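Local coordinates for Isomerase/lactonizing enzyme (Agrobacterium fabrum str. C58, PDB 2NQL), which belongs to the enolase superfamily, pairing an N-terminal domain of the mandelate racemase and muconate lactonizing enzyme family with a TIM-barrel domain that binds a sodium ion, at residues T245-K256 with A276-A284; Q176-T187 with V204-M215. All blocks are in the same frame, centred on the assembly; numbering follows the deposited sequence. Where two conformers were deposited one is given.

Interaction 1 (T245-K256 with A276-A284); sequences TEDIAGLEKVSK and ARIERCRIA
I248, L251 and C281 form the close-packed heart of this contact, where helix 248-255 lies against the end of helix 271-278 and the loop that follows it. The C281 sulfur sits against the helix backbone, 3.5 Å from E252 N, and also touches L251 CG. L251 reaches past it with CD2, which meets R277 CG on one side and I283 CD1 on another. I248 serves two arginines: CD1 lies 3.9 Å above the centre of the R277 guanidinium plane, while CG2 covers a face of R280 nearer the rim.

The orientation of the R277 guanidinium is set by what meets its edge. NH2 donates to T245 O at 3.1 Å, almost straight (172°), although it approaches from above the carbonyl plane; a water joins the same oxygen to NE, and NH1 turns to D273 O. S255 OG, placed between backbone N and carbonyl carbon (chi1 75°), accepts from R282 N at 2.9 Å and donates to E252 O.

Toward solvent the fit is looser. K256 lays CG over the R282 guanidinium and reaches R280 O through a water. E252 divides its carboxylate, OE1 taking R280 NE at 3.3 Å and OE2 taking K256 NZ. R280 also pairs with E279 of the second subunit, so the charge network probably links this helix-loop packing to the dimer interface.

Interaction 2 (Q176-T187 with V204-M215); sequences QDRGFNAFKFAT and VLGPQAKIAADM
L205 and F183 approach from opposite directions, which places L205 CD1 over one face of the ring in a CH-pi contact, 3.9 Å from the ring centroid and 20° off its normal. The phenyl is delivered there by its first torsion, which sets CG anti to the carbonyl carbon (chi1 -57°). L205 uses its other branch, CD2, against Q176, whose side chain slides past it in the reverse sense. With its chain extended as far as the amide, Q176 reaches the end of helix 194-205: NE2 donates to L205 O at 2.8 Å, nearly straight (172°), on a lone pair and within both the carbonyl and the amide planes. A water joins Q176 OE1 to V204 O, so both ends of the amide are engaged, which should fix its rotation.

These helix ends lead into strands 182-186 and 210-214, neighbouring parallel strands of the TIM barrel joined by helix 194-205 in a beta-alpha-beta crossover. Backbone bonds run from K210 N to N181 O through to T187 N and D214 O, each strand alternately giving and accepting.

F183 and F185 share the sheet face turned to the helices. The F185 ring receives A213 CA over one face and I211 CG2 at its edge, with CZ 3.8 Å from A213 CB; L201 of the crossover helix also touches it. On the other face A182 CB meets K210 CB at 3.8 Å, and K184 packs its CD obliquely against D214 CB, 4.0 Å away. K184 NZ itself turns to E240, a sodium ligand, and to Y156 OH, whereas D214 OD2 binds H216 ND1.

In the fold
Both interactions belong to the TIM-barrel domain, with centres about 25 Å apart and nearest atoms about 6 Å apart, yet they share no element. Interaction 2 lies in the barrel wall: ten of its seventeen touching residues are buried, main-chain bonding between adjacent strands dominates, and apolar groups fill the helix side. Interaction 1 belongs to the outer layer, joining a helix to the end of another and its loop; arginine, glutamate and lysine are prominent, and the second subunit lies within reach. Helix 221-231 packs beside both, on V254 of segment 245-256 and on F185, A213 and M215. The sodium ion is nearer interaction 2: about 4 Å from the K184 side chain, about 10 Å from that of T245.

Interaction 1 (T245-K256 with A276-A284)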
loop_
_atom_site.group_PDB
_atom_site.type_symbol
_atom_site.label_atom_id
_atom_site.label_comp_id
_atom_site.label_asym_id
_atom_site.label_seq_id
_atom_site.Cartn_x
_atom_site.Cartn_y
_atom_site.Cartn_z
ATOM N N THR A 245 9.756 1.620 -9.140
ATOM C CA THR A 245 8.629 2.499 -8.800
ATOM C C THR A 245 8.957 3.529 -7.709
ATOM O O THR A 245 8.574 4.698 -7.791
ATOM C CB THR A 245 7.421 1.679 -8.284
ATOM O OG1 THR A 245 7.173 0.563 -9.146
ATOM C CG2 THR A 245 6.181 2.566 -8.186
ATOM N N GLU A 246 9.690 3.090 -6.698
ATOM C CA GLU A 246 9.935 3.938 -5.524
ATOM C C GLU A 246 10.943 5.055 -5.824
ATOM O O GLU A 246 11.018 6.054 -5.094
ATOM C CB GLU A 246 10.443 3.072 -4.375
ATOM C CG GLU A 246 9.589 1.859 -4.072
ATOM C CD GLU A 246 10.089 0.578 -4.740
ATOM O OE1 GLU A 246 10.611 0.635 -5.886
ATOM O OE2 GLU A 246 9.954 -0.499 -4.130
ATOM N N ASP A 247 11.698 4.881 -6.911
ATOM C CA ASP A 247 12.862 5.709 -7.238
ATOM C C ASP A 247 12.443 6.920 -8.082
ATOM O O ASP A 247 12.787 7.001 -9.257
ATOM C CB ASP A 247 13.902 4.842 -7.970
ATOM C CG ASP A 247 15.233 5.567 -8.214
ATOM O OD1 ASP A 247 15.453 6.662 -7.653
ATOM O OD2 ASP A 247 16.053 5.037 -8.995
ATOM N N ILE A 248 11.693 7.848 -7.469
ATOM C CA ILE A 248 11.190 9.055 -8.152
ATOM C C ILE A 248 12.349 9.959 -8.620
ATOM O O ILE A 248 12.295 10.520 -9.715
ATOM C CB ILE A 248 10.138 9.829 -7.292
ATOM C CG1 ILE A 248 8.896 8.951 -7.032
ATOM C CG2 ILE A 248 9.699 11.160 -7.963
ATOM C CD1 ILE A 248 7.987 9.443 -5.900
ATOM N N ALA A 249 13.406 10.058 -7.811
ATOM C CA ALA A 249 14.630 10.763 -8.217
ATOM C C ALA A 249 15.261 10.153 -9.477
ATOM O O ALA A 249 15.708 10.881 -10.374
ATOM C CB ALA A 249 15.643 10.784 -7.066
ATOM N N GLY A 250 15.294 8.821 -9.531
ATOM C CA GLY A 250 15.802 8.090 -10.690
ATOM C C GLY A 250 14.955 8.248 -11.940
ATOM O O GLY A 250 15.492 8.372 -13.047
ATOM N N LEU A 251 13.632 8.226 -11.760
ATOM C CA LEU A 251 12.685 8.495 -12.849
ATOM C C LEU A 251 12.849 9.919 -13.382
ATOM O O LEU A 251 12.859 10.138 -14.610
ATOM C CB LEU A 251 11.235 8.255 -12.393
ATOM C CG LEU A 251 10.132 8.434 -13.458
ATOM C CD1 LEU A 251 10.304 7.435 -14.599
ATOM C CD2 LEU A 251 8.773 8.272 -12.822
ATOM N N GLU A 252 12.998 10.870 -12.456
ATOM C CA GLU A 252 13.303 12.257 -12.819
ATOM C C GLU A 252 14.546 12.356 -13.706
ATOM O O GLU A 252 14.503 12.967 -14.771
ATOM C CB GLU A 252 13.450 13.134 -11.581
ATOM C CG GLU A 252 13.890 14.563 -11.886
ATOM C CD GLU A 252 13.788 15.511 -10.693
ATOM O OE1 GLU A 252 13.415 15.086 -9.576
ATOM O OE2 GLU A 252 14.085 16.704 -10.885
ATOM N N LYS A 253 15.632 11.736 -13.262
ATOM C CA LYS A 253 16.875 11.741 -14.015
ATOM C C LYS A 253 16.713 11.128 -15.414
ATOM O O LYS A 253 17.165 11.718 -16.397
ATOM C CB LYS A 253 18.001 11.055 -13.231
ATOM C CG LYS A 253 19.301 10.923 -14.056
ATOM C CD LYS A 253 20.504 10.561 -13.211
ATOM C CE LYS A 253 21.758 10.585 -14.072
ATOM N NZ LYS A 253 22.987 10.536 -13.241
ATOM N N VAL A 254 16.059 9.968 -15.507
ATOM C CA VAL A 254 15.863 9.311 -16.809
ATOM C C VAL A 254 15.072 10.224 -17.741
ATOM O O VAL A 254 15.481 10.444 -18.897
ATOM C CB VAL A 254 15.176 7.913 -16.700
ATOM C CG1 VAL A 254 14.782 7.385 -18.085
ATOM C CG2 VAL A 254 16.105 6.919 -16.057
ATOM N N SER A 255 13.981 10.788 -17.220
ATOM C CA SER A 255 12.995 11.509 -18.024
ATOM C C SER A 255 13.510 12.852 -18.541
ATOM O O SER A 255 13.006 13.376 -19.532
ATOM C CB SER A 255 11.708 11.721 -17.237
ATOM O OG SER A 255 11.856 12.747 -16.269
ATOM N N LYS A 256 14.507 13.404 -17.858
ATOM C CA LYS A 256 15.077 14.692 -18.231
ATOM C C LYS A 256 16.324 14.564 -19.096
ATOM O O LYS A 256 16.887 15.568 -19.523
ATOM C CB LYS A 256 15.363 15.512 -16.979
ATOM C CG LYS A 256 14.104 16.091 -16.393
ATOM C CD LYS A 256 14.365 16.887 -15.144
ATOM C CE LYS A 256 13.139 17.694 -14.801
ATOM N NZ LYS A 256 13.249 18.288 -13.451
ATOM N N ALA A 276 2.838 12.743 -7.212
ATOM C CA ALA A 276 4.218 12.565 -6.759
ATOM C C ALA A 276 5.242 12.458 -7.892
ATOM O O ALA A 276 6.384 12.902 -7.734
ATOM C CB ALA A 276 4.318 11.367 -5.816
ATOM N N ARG A 277 4.837 11.908 -9.039
ATOM C CA ARG A 277 5.766 11.782 -10.171
ATOM C C ARG A 277 5.770 12.989 -11.097
ATOM O O ARG A 277 6.832 13.442 -11.506
ATOM C CB ARG A 277 5.537 10.492 -10.980
ATOM C CG ARG A 277 6.203 9.268 -10.400
ATOM C CD ARG A 277 5.268 8.582 -9.437
ATOM N NE ARG A 277 5.866 7.496 -8.684
ATOM C CZ ARG A 277 5.343 7.009 -7.562
ATOM N NH1 ARG A 277 4.219 7.530 -7.073
ATOM N NH2 ARG A 277 5.945 6.007 -6.932
ATOM N N ILE A 278 4.596 13.520 -11.425
ATOM C CA ILE A 278 4.537 14.559 -12.442
ATOM C C ILE A 278 4.995 15.917 -11.905
ATOM O O ILE A 278 5.430 16.773 -12.676
ATOM C CB ILE A 278 3.169 14.618 -13.167
ATOM C CG1 ILE A 278 2.074 15.178 -12.242
ATOM C CG2 ILE A 278 2.806 13.213 -13.744
ATOM C CD1 ILE A 278 0.786 15.533 -12.944
ATOM N N GLU A 279 4.931 16.088 -10.583
ATOM C CA GLU A 279 5.478 17.278 -9.916
ATOM C C GLU A 279 7.012 17.374 -9.993
ATOM O O GLU A 279 7.575 18.456 -9.841
ATOM C CB GLU A 279 4.940 17.401 -8.473
ATOM C CG GLU A 279 3.442 17.841 -8.402
ATOM C CD GLU A 279 2.720 17.538 -7.067
ATOM O OE1 GLU A 279 3.329 16.976 -6.120
ATOM O OE2 GLU A 279 1.512 17.863 -6.972
ATOM N N ARG A 280 7.669 16.247 -10.274
ATOM C CA ARG A 280 9.127 16.160 -10.371
ATOM C C ARG A 280 9.690 15.712 -11.732
ATOM O O ARG A 280 10.798 16.104 -12.085
ATOM C CB ARG A 280 9.663 15.231 -9.280
ATOM C CG ARG A 280 9.585 15.800 -7.867
ATOM C CD ARG A 280 10.081 14.781 -6.844
ATOM N NE ARG A 280 11.508 14.491 -6.997
ATOM C CZ ARG A 280 12.227 13.763 -6.144
ATOM N NH1 ARG A 280 11.659 13.236 -5.060
ATOM N NH2 ARG A 280 13.519 13.562 -6.376
ATOM N N CYS A 281 8.958 14.863 -12.465
ATOM C CA CYS A 281 9.493 14.174 -13.668
ATOM C C CYS A 281 8.799 14.646 -14.951
ATOM O O CYS A 281 7.740 15.274 -14.880
ATOM C CB CYS A 281 9.370 12.651 -13.558
ATOM S SG CYS A 281 9.753 11.934 -11.938
ATOM N N ARG A 282 9.415 14.346 -16.104
ATOM C CA ARG A 282 8.799 14.556 -17.427
ATOM C C ARG A 282 8.117 13.289 -17.968
ATOM O O ARG A 282 8.749 12.431 -18.591
ATOM C CB ARG A 282 9.824 15.075 -18.435
ATOM C CG ARG A 282 9.951 16.582 -18.428
ATOM C CD ARG A 282 11.129 17.054 -19.252
ATOM N NE ARG A 282 11.707 18.254 -18.652
ATOM C CZ ARG A 282 12.937 18.702 -18.884
ATOM N NH1 ARG A 282 13.747 18.055 -19.719
ATOM N NH2 ARG A 282 13.355 19.804 -18.274
ATOM N N ILE A 283 6.821 13.186 -17.691
ATOM C CA ILE A 283 6.066 11.969 -17.982
ATOM C C ILE A 283 5.254 12.250 -19.243
ATOM O O ILE A 283 4.408 13.149 -19.274
ATOM C CB ILE A 283 5.135 11.561 -16.775
ATOM C CG1 ILE A 283 5.940 11.296 -15.476
ATOM C CG2 ILE A 283 4.239 10.364 -17.137
ATOM C CD1 ILE A 283 7.162 10.367 -15.615
ATOM N N ALA A 284 5.509 11.460 -20.273
ATOM C CA ALA A 284 4.828 11.641 -21.545
ATOM C C ALA A 284 3.487 10.914 -21.550
ATOM O O ALA A 284 2.514 11.402 -22.128
ATOM C CB ALA A 284 5.688 11.145 -22.651
HETATM O O HOH W 1 8.133 6.168 -9.889
HETATM O O HOH W 2 13.597 15.200 -21.635
HETATM O O HOH W 3 10.409 19.018 -13.353
#

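Interaction 2 (Q176-T187 with V204-M215)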
loop_
_atom_site.group_PDB
_atom_site.type_symbol
_atom_site.label_atom_id
_atom_site.label_comp_id
_atom_site.label_asym_id
_atom_site.label_seq_id
_atom_site.Cartn_x
_atom_site.Cartn_y
_atom_site.Cartn_z
ATOM N N GLN A 176 0.414 -7.531 -37.150
ATOM C CA GLN A 176 0.398 -6.409 -38.092
ATOM C C GLN A 176 -0.548 -6.687 -39.268
ATOM O O GLN A 176 -1.321 -5.808 -39.667
ATOM C CB GLN A 176 1.810 -6.092 -38.607
ATOM C CG GLN A 176 1.914 -4.766 -39.369
ATOM C CD GLN A 176 3.306 -4.505 -39.902
ATOM O OE1 GLN A 176 3.906 -5.370 -40.543
ATOM N NE2 GLN A 176 3.830 -3.307 -39.642
ATOM N N ASP A 177 -0.496 -7.910 -39.794
ATOM C CA ASP A 177 -1.338 -8.341 -40.928
ATOM C C ASP A 177 -2.822 -8.395 -40.541
ATOM O O ASP A 177 -3.708 -8.357 -41.403
ATOM C CB ASP A 177 -0.905 -9.725 -41.426
ATOM C CG ASP A 177 0.403 -9.699 -42.181
ATOM O OD1 ASP A 177 0.884 -8.598 -42.544
ATOM O OD2 ASP A 177 0.971 -10.794 -42.403
ATOM N N ARG A 178 -3.090 -8.481 -39.237
ATOM C CA ARG A 178 -4.443 -8.370 -38.715
ATOM C C ARG A 178 -4.893 -6.919 -38.473
ATOM O O ARG A 178 -5.994 -6.693 -37.973
ATOM C CB ARG A 178 -4.580 -9.187 -37.418
ATOM C CG ARG A 178 -4.429 -10.697 -37.589
ATOM C CD ARG A 178 -4.631 -11.428 -36.266
ATOM N NE ARG A 178 -6.026 -11.351 -35.815
ATOM C CZ ARG A 178 -6.926 -12.309 -36.013
ATOM N NH1 ARG A 178 -6.588 -13.431 -36.649
ATOM N NH2 ARG A 178 -8.169 -12.141 -35.584
ATOM N N GLY A 179 -4.061 -5.937 -38.804
ATOM C CA GLY A 179 -4.491 -4.531 -38.780
ATOM C C GLY A 179 -4.034 -3.743 -37.555
ATOM O O GLY A 179 -4.470 -2.616 -37.319
ATOM N N PHE A 180 -3.138 -4.331 -36.774
ATOM C CA PHE A 180 -2.522 -3.629 -35.660
ATOM C C PHE A 180 -1.293 -2.895 -36.168
ATOM O O PHE A 180 -0.571 -3.401 -37.027
ATOM C CB PHE A 180 -2.206 -4.616 -34.518
ATOM C CG PHE A 180 -3.448 -5.173 -33.856
ATOM C CD1 PHE A 180 -3.900 -4.655 -32.625
ATOM C CD2 PHE A 180 -4.175 -6.197 -34.454
ATOM C CE1 PHE A 180 -5.051 -5.161 -32.022
ATOM C CE2 PHE A 180 -5.340 -6.707 -33.874
ATOM C CZ PHE A 180 -5.785 -6.185 -32.657
ATOM N N ASN A 181 -1.091 -1.687 -35.667
ATOM C CA ASN A 181 0.002 -0.828 -36.092
ATOM C C ASN A 181 0.924 -0.438 -34.942
ATOM O O ASN A 181 1.929 0.252 -35.139
ATOM C CB ASN A 181 -0.561 0.431 -36.760
ATOM C CG ASN A 181 -1.311 0.128 -38.044
ATOM O OD1 ASN A 181 -2.476 0.502 -38.198
ATOM N ND2 ASN A 181 -0.646 -0.550 -38.974
ATOM N N ALA A 182 0.567 -0.874 -33.737
ATOM C CA ALA A 182 1.291 -0.499 -32.541
ATOM C C ALA A 182 1.555 -1.732 -31.669
ATOM O O ALA A 182 0.708 -2.631 -31.569
ATOM C CB ALA A 182 0.539 0.607 -31.792
ATOM N N PHE A 183 2.769 -1.795 -31.119
ATOM C CA PHE A 183 3.344 -3.014 -30.539
ATOM C C PHE A 183 4.204 -2.636 -29.347
ATOM O O PHE A 183 4.785 -1.539 -29.304
ATOM C CB PHE A 183 4.251 -3.747 -31.557
ATOM C CG PHE A 183 3.553 -4.103 -32.835
ATOM C CD1 PHE A 183 2.901 -5.334 -32.965
ATOM C CD2 PHE A 183 3.503 -3.182 -33.894
ATOM C CE1 PHE A 183 2.224 -5.666 -34.148
ATOM C CE2 PHE A 183 2.810 -3.493 -35.075
ATOM C CZ PHE A 183 2.183 -4.730 -35.207
ATOM N N LYS A 184 4.312 -3.555 -28.391
ATOM C CA LYS A 184 5.232 -3.358 -27.275
ATOM C C LYS A 184 5.922 -4.672 -26.971
ATOM O O LYS A 184 5.283 -5.735 -27.001
ATOM C CB LYS A 184 4.484 -2.799 -26.039
ATOM C CG LYS A 184 5.394 -2.519 -24.838
ATOM C CD LYS A 184 4.624 -1.889 -23.663
ATOM C CE LYS A 184 3.857 -2.927 -22.861
ATOM N NZ LYS A 184 3.032 -2.238 -21.849
ATOM N N PHE A 185 7.221 -4.604 -26.676
ATOM C CA PHE A 185 7.968 -5.793 -26.277
ATOM C C PHE A 185 8.565 -5.619 -24.887
ATOM O O PHE A 185 8.804 -4.486 -24.449
ATOM C CB PHE A 185 9.047 -6.150 -27.314
ATOM C CG PHE A 185 10.249 -5.256 -27.276
ATOM C CD1 PHE A 185 11.374 -5.599 -26.511
ATOM C CD2 PHE A 185 10.264 -4.057 -27.991
ATOM C CE1 PHE A 185 12.495 -4.754 -26.467
ATOM C CE2 PHE A 185 11.385 -3.197 -27.936
ATOM C CZ PHE A 185 12.497 -3.557 -27.178
ATOM N N ALA A 186 8.826 -6.737 -24.211
ATOM C CA ALA A 186 9.387 -6.687 -22.860
ATOM C C ALA A 186 10.871 -7.020 -22.921
ATOM O O ALA A 186 11.272 -8.044 -23.480
ATOM C CB ALA A 186 8.643 -7.650 -21.919
ATOM N N THR A 187 11.685 -6.118 -22.381
ATOM C CA THR A 187 13.144 -6.214 -22.482
ATOM C C THR A 187 13.835 -7.461 -21.872
ATOM O O THR A 187 14.843 -7.909 -22.432
ATOM C CB THR A 187 13.858 -4.893 -22.070
ATOM O OG1 THR A 187 13.613 -4.624 -20.680
ATOM C CG2 THR A 187 13.325 -3.727 -22.873
ATOM N N VAL A 204 11.409 -6.025 -39.345
ATOM C CA VAL A 204 10.225 -6.810 -39.678
ATOM C C VAL A 204 8.987 -5.948 -39.941
ATOM O O VAL A 204 8.321 -6.120 -40.970
ATOM C CB VAL A 204 9.965 -7.915 -38.623
ATOM C CG1 VAL A 204 8.564 -8.545 -38.785
ATOM C CG2 VAL A 204 11.055 -8.990 -38.715
ATOM N N LEU A 205 8.706 -4.994 -39.052
ATOM C CA LEU A 205 7.433 -4.246 -39.107
ATOM C C LEU A 205 7.452 -2.990 -39.976
ATOM O O LEU A 205 6.395 -2.500 -40.386
ATOM C CB LEU A 205 6.934 -3.897 -37.697
ATOM C CG LEU A 205 6.688 -5.112 -36.779
ATOM C CD1 LEU A 205 6.535 -4.653 -35.313
ATOM C CD2 LEU A 205 5.453 -5.900 -37.230
ATOM N N GLY A 206 8.636 -2.475 -40.272
ATOM C CA GLY A 206 8.721 -1.277 -41.120
ATOM C C GLY A 206 8.717 0.004 -40.298
ATOM O O GLY A 206 8.448 -0.031 -39.084
ATOM N N PRO A 207 9.034 1.153 -40.937
ATOM C CA PRO A 207 9.208 2.413 -40.195
ATOM C C PRO A 207 7.917 3.035 -39.669
ATOM O O PRO A 207 7.969 3.873 -38.768
ATOM C CB PRO A 207 9.878 3.343 -41.224
ATOM C CG PRO A 207 9.405 2.827 -42.553
ATOM C CD PRO A 207 9.296 1.322 -42.383
ATOM N N GLN A 208 6.777 2.628 -40.210
ATOM C CA GLN A 208 5.503 3.232 -39.833
ATOM C C GLN A 208 4.914 2.657 -38.534
ATOM O O GLN A 208 4.083 3.305 -37.883
ATOM C CB GLN A 208 4.502 3.150 -40.989
ATOM C CG GLN A 208 4.865 4.047 -42.179
ATOM C CD GLN A 208 5.237 5.458 -41.757
ATOM O OE1 GLN A 208 4.404 6.200 -41.235
ATOM N NE2 GLN A 208 6.500 5.830 -41.967
ATOM N N ALA A 209 5.360 1.454 -38.158
ATOM C CA ALA A 209 4.860 0.762 -36.932
ATOM C C ALA A 209 5.291 1.512 -35.688
ATOM O O ALA A 209 6.391 2.065 -35.652
ATOM C CB ALA A 209 5.396 -0.646 -36.874
ATOM N N LYS A 210 4.442 1.507 -34.654
ATOM C CA LYS A 210 4.845 2.025 -33.326
ATOM C C LYS A 210 5.357 0.855 -32.499
ATOM O O LYS A 210 4.693 -0.180 -32.410
ATOM C CB LYS A 210 3.658 2.680 -32.601
ATOM C CG LYS A 210 3.123 3.946 -33.245
ATOM C CD LYS A 210 2.472 4.845 -32.219
ATOM C CE LYS A 210 1.142 5.358 -32.681
ATOM N NZ LYS A 210 1.299 6.446 -33.671
ATOM N N ILE A 211 6.568 0.992 -31.961
ATOM C CA ILE A 211 7.229 -0.103 -31.231
ATOM C C ILE A 211 7.762 0.457 -29.912
ATOM O O ILE A 211 8.776 1.148 -29.873
ATOM C CB ILE A 211 8.378 -0.769 -32.038
ATOM C CG1 ILE A 211 7.909 -1.150 -33.457
ATOM C CG2 ILE A 211 8.886 -2.052 -31.313
ATOM C CD1 ILE A 211 9.050 -1.629 -34.396
ATOM N N ALA A 212 7.074 0.121 -28.827
ATOM C CA ALA A 212 7.490 0.528 -27.488
ATOM C C ALA A 212 8.289 -0.544 -26.755
ATOM O O ALA A 212 8.169 -1.752 -27.039
ATOM C CB ALA A 212 6.243 0.914 -26.669
ATOM N N ALA A 213 9.073 -0.091 -25.778
ATOM C CA ALA A 213 9.872 -0.977 -24.947
ATOM C C ALA A 213 9.432 -0.904 -23.499
ATOM O O ALA A 213 9.488 0.161 -22.882
ATOM C CB ALA A 213 11.346 -0.626 -25.045
ATOM N N ASP A 214 8.999 -2.047 -22.975
ATOM C CA ASP A 214 8.763 -2.177 -21.538
ATOM C C ASP A 214 10.076 -2.595 -20.844
ATOM O O ASP A 214 10.542 -3.748 -20.931
ATOM C CB ASP A 214 7.601 -3.149 -21.264
ATOM C CG ASP A 214 7.412 -3.448 -19.762
ATOM O OD1 ASP A 214 7.882 -2.657 -18.908
ATOM O OD2 ASP A 214 6.803 -4.492 -19.440
ATOM N N MET A 215 10.645 -1.634 -20.136
ATOM C CA MET A 215 11.958 -1.783 -19.540
ATOM C C MET A 215 11.905 -2.474 -18.194
ATOM O O MET A 215 12.951 -2.825 -17.634
ATOM C CB MET A 215 12.631 -0.423 -19.421
ATOM C CG MET A 215 12.990 0.143 -20.790
ATOM S SD MET A 215 13.887 1.676 -20.603
ATOM C CE MET A 215 15.494 1.007 -20.140
HETATM O O HOH W 4 5.964 -5.310 -42.238
HETATM O O HOH W 5 1.363 3.133 -36.408
#